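DNA repair protein rad60 (Schizosaccharomyces pombe, PDB 3GOE) is required for recombinational repair of DNA double-strand breaks, perhaps with the Smc5-Smc6 complex, and contributes its SUMO-like domain here. Local coordinates at residues Ile10-Ser16 with Asp73-Val79. Sequence-based numbering, arbitrary orientation.
With CA (calcium ion), chain B.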
loop_
_atom_site.group_PDB
_atom_site.type_symbol
_atom_site.label_atom_id
_atom_site.label_comp_id
_atom_site.label_asym_id
_atom_site.label_seq_id
_atom_site.Cartn_x
_atom_site.Cartn_y
_atom_site.Cartn_z
ATOM N N ILE A 10 5.693 0.347 8.113
ATOM C CA ILE A 10 5.546 -1.105 7.909
ATOM C C ILE A 10 6.065 -1.426 6.498
ATOM O O ILE A 10 6.010 -0.606 5.582
ATOM C CB ILE A 10 4.111 -1.609 8.107
ATOM C CG1 ILE A 10 3.095 -1.024 7.127
ATOM C CG2 ILE A 10 3.684 -1.419 9.602
ATOM C CD1 ILE A 10 1.715 -1.627 7.266
ATOM N N THR A 11 6.555 -2.654 6.343
ATOM C CA THR A 11 6.964 -3.159 5.046
ATOM C C THR A 11 5.785 -3.912 4.419
ATOM O O THR A 11 5.207 -4.764 5.097
ATOM C CB THR A 11 8.220 -4.033 5.150
ATOM O OG1 THR A 11 9.245 -3.283 5.775
ATOM C CG2 THR A 11 8.704 -4.484 3.768
ATOM N N LEU A 12 5.487 -3.646 3.170
ATOM C CA LEU A 12 4.432 -4.312 2.419
ATOM C C LEU A 12 4.982 -4.808 1.108
ATOM O O LEU A 12 5.763 -4.125 0.451
ATOM C CB LEU A 12 3.246 -3.377 2.160
ATOM C CG LEU A 12 2.486 -2.906 3.367
ATOM C CD1 LEU A 12 1.492 -1.783 2.954
ATOM C CD2 LEU A 12 1.770 -4.016 4.140
ATOM N N LEU A 13 4.517 -5.982 0.679
ATOM C CA LEU A 13 4.781 -6.492 -0.642
ATOM C C LEU A 13 3.581 -6.201 -1.528
ATOM O O LEU A 13 2.472 -6.643 -1.246
ATOM C CB LEU A 13 5.054 -7.975 -0.597
ATOM C CG LEU A 13 5.194 -8.680 -1.939
ATOM C CD1 LEU A 13 6.330 -8.137 -2.741
ATOM C CD2 LEU A 13 5.340 -10.165 -1.677
ATOM N N LEU A 14 3.809 -5.435 -2.584
ATOM C CA LEU A 14 2.776 -5.114 -3.595
ATOM C C LEU A 14 3.056 -5.967 -4.835
ATOM O O LEU A 14 4.042 -5.770 -5.523
ATOM C CB LEU A 14 2.763 -3.639 -3.933
ATOM C CG LEU A 14 1.913 -2.760 -3.019
ATOM C CD1 LEU A 14 2.325 -2.882 -1.566
ATOM C CD2 LEU A 14 1.860 -1.337 -3.477
ATOM N N ARG A 15 2.190 -6.916 -5.087
ATOM C CA ARG A 15 2.250 -7.808 -6.223
ATOM C C ARG A 15 1.348 -7.253 -7.332
ATOM O O ARG A 15 0.249 -6.795 -7.049
ATOM C CB ARG A 15 1.762 -9.219 -5.878
ATOM C CG ARG A 15 2.417 -9.993 -4.768
ATOM C CD ARG A 15 1.772 -11.367 -4.494
ATOM N NE ARG A 15 2.440 -12.166 -3.477
ATOM C CZ ARG A 15 3.432 -13.008 -3.689
ATOM N NH1 ARG A 15 3.961 -13.700 -2.696
ATOM N NH2 ARG A 15 3.948 -13.191 -4.945
ATOM N N SER A 16 1.789 -7.320 -8.558
ATOM C CA SER A 16 1.003 -6.806 -9.649
ATOM C C SER A 16 1.099 -7.746 -10.858
ATOM O O SER A 16 2.238 -8.089 -11.229
ATOM C CB SER A 16 1.477 -5.425 -10.030
ATOM O OG SER A 16 0.633 -4.988 -11.102
ATOM N N ASP A 73 2.763 -5.252 9.293
ATOM C CA ASP A 73 4.061 -5.419 8.749
ATOM C C ASP A 73 4.254 -6.783 8.076
ATOM O O ASP A 73 3.864 -7.819 8.620
ATOM C CB ASP A 73 5.061 -5.249 9.910
ATOM C CG ASP A 73 6.500 -5.236 9.430
ATOM O OD1 ASP A 73 7.309 -6.052 9.904
ATOM O OD2 ASP A 73 6.838 -4.404 8.573
ATOM N N GLU A 74 4.834 -6.777 6.883
ATOM C CA GLU A 74 5.125 -7.921 6.042
ATOM C C GLU A 74 3.880 -8.494 5.365
ATOM O O GLU A 74 3.968 -9.559 4.761
ATOM C CB GLU A 74 5.973 -8.993 6.768
ATOM C CG GLU A 74 7.338 -8.453 7.156
ATOM C CD GLU A 74 8.442 -8.234 6.175
ATOM O OE1 GLU A 74 8.280 -8.475 4.950
ATOM O OE2 GLU A 74 9.580 -7.797 6.575
ATOM N N ASP A 75 2.724 -7.816 5.391
ATOM C CA ASP A 75 1.600 -8.208 4.641
ATOM C C ASP A 75 1.815 -7.975 3.133
ATOM O O ASP A 75 2.730 -7.244 2.735
ATOM C CB ASP A 75 0.310 -7.544 5.095
ATOM C CG ASP A 75 -0.316 -8.218 6.280
ATOM O OD1 ASP A 75 -0.072 -9.413 6.554
ATOM O OD2 ASP A 75 -1.137 -7.551 6.993
ATOM N N GLN A 76 0.962 -8.650 2.363
ATOM C CA GLN A 76 1.024 -8.542 0.934
ATOM C C GLN A 76 -0.336 -8.111 0.391
ATOM O O GLN A 76 -1.347 -8.474 0.946
ATOM C CB GLN A 76 1.501 -9.814 0.256
ATOM C CG GLN A 76 0.708 -11.020 0.584
ATOM C CD GLN A 76 1.556 -12.250 0.231
ATOM O OE1 GLN A 76 2.100 -12.349 -0.855
ATOM N NE2 GLN A 76 1.629 -13.244 1.147
ATOM N N VAL A 77 -0.275 -7.299 -0.654
ATOM C CA VAL A 77 -1.463 -6.801 -1.331
ATOM C C VAL A 77 -1.265 -6.961 -2.842
ATOM O O VAL A 77 -0.166 -7.071 -3.358
ATOM C CB VAL A 77 -1.795 -5.339 -1.009
ATOM C CG1 VAL A 77 -2.035 -5.139 0.481
ATOM C CG2 VAL A 77 -0.651 -4.534 -1.530
ATOM N N SER A 78 -2.394 -6.967 -3.553
ATOM C CA SER A 78 -2.415 -7.012 -4.998
ATOM C C SER A 78 -2.754 -5.638 -5.588
ATOM O O SER A 78 -3.720 -5.024 -5.167
ATOM C CB SER A 78 -3.410 -8.026 -5.494
ATOM O OG SER A 78 -3.075 -9.340 -5.133
ATOM N N VAL A 79 -1.972 -5.191 -6.543
ATOM C CA VAL A 79 -2.250 -3.999 -7.296
ATOM C C VAL A 79 -3.074 -4.362 -8.523
ATOM O O VAL A 79 -2.594 -5.196 -9.326
ATOM C CB VAL A 79 -0.938 -3.328 -7.742
ATOM C CG1 VAL A 79 -1.266 -2.040 -8.490
ATOM C CG2 VAL A 79 -0.015 -3.125 -6.575
HETATM CA CA CA B . 4.478 -8.558 -11.350
HETATM O O HOH W 1 9.606 -5.117 7.904
HETATM O O HOH W 2 -2.203 -5.600 -12.269
HETATM O O HOH W 3 4.668 -8.471 -13.500
HETATM O O HOH W 4 3.843 -10.143 -10.863
#
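Gln76 presents OE1 to the edge of the Arg15 guanidinium, in its plane, the amide nearly coplanar at 23°. Gln76 OE1 accepts from Arg15 NE at 2.7 Å and from Arg15 NH1 at 2.9 Å, while Leu13 CD2 lies over one guanidinium face, offset toward the rim. Long, flexible polar chains suit this surface, and the extended run of Arg15 from CG to NE carries its head back to Gln76. Between the strands, backbone bonds alternate in parallel register, from Leu13 N to Asp75 O through Val79 N to Arg15 O. Toward Ile10, Asp73 OD2 takes the Thr11 N-H at 2.8 Å, almost straight, in the role of a strand carbonyl, while Glu74 N bonds to Thr11 O; CG anti to the backbone N (chi1 -173°) brings the carboxylate there. On the buried face Leu14 CD1 presses on Val77 CG2 at 3.4 Å, a tight fit between branched apolar residues. With an alanine at Leu14, Val77 CG2 is likely to lose this close neighbour and a gap to open beside Tyr39. These central parallel strands of the ubiquitin-like beta-grasp fold lie between strands 22-27 and 52-55; Ser16 O binds calcium with Ser19 and Asp21, and helix 32-43 packs on Leu12, Leu14 and Val79.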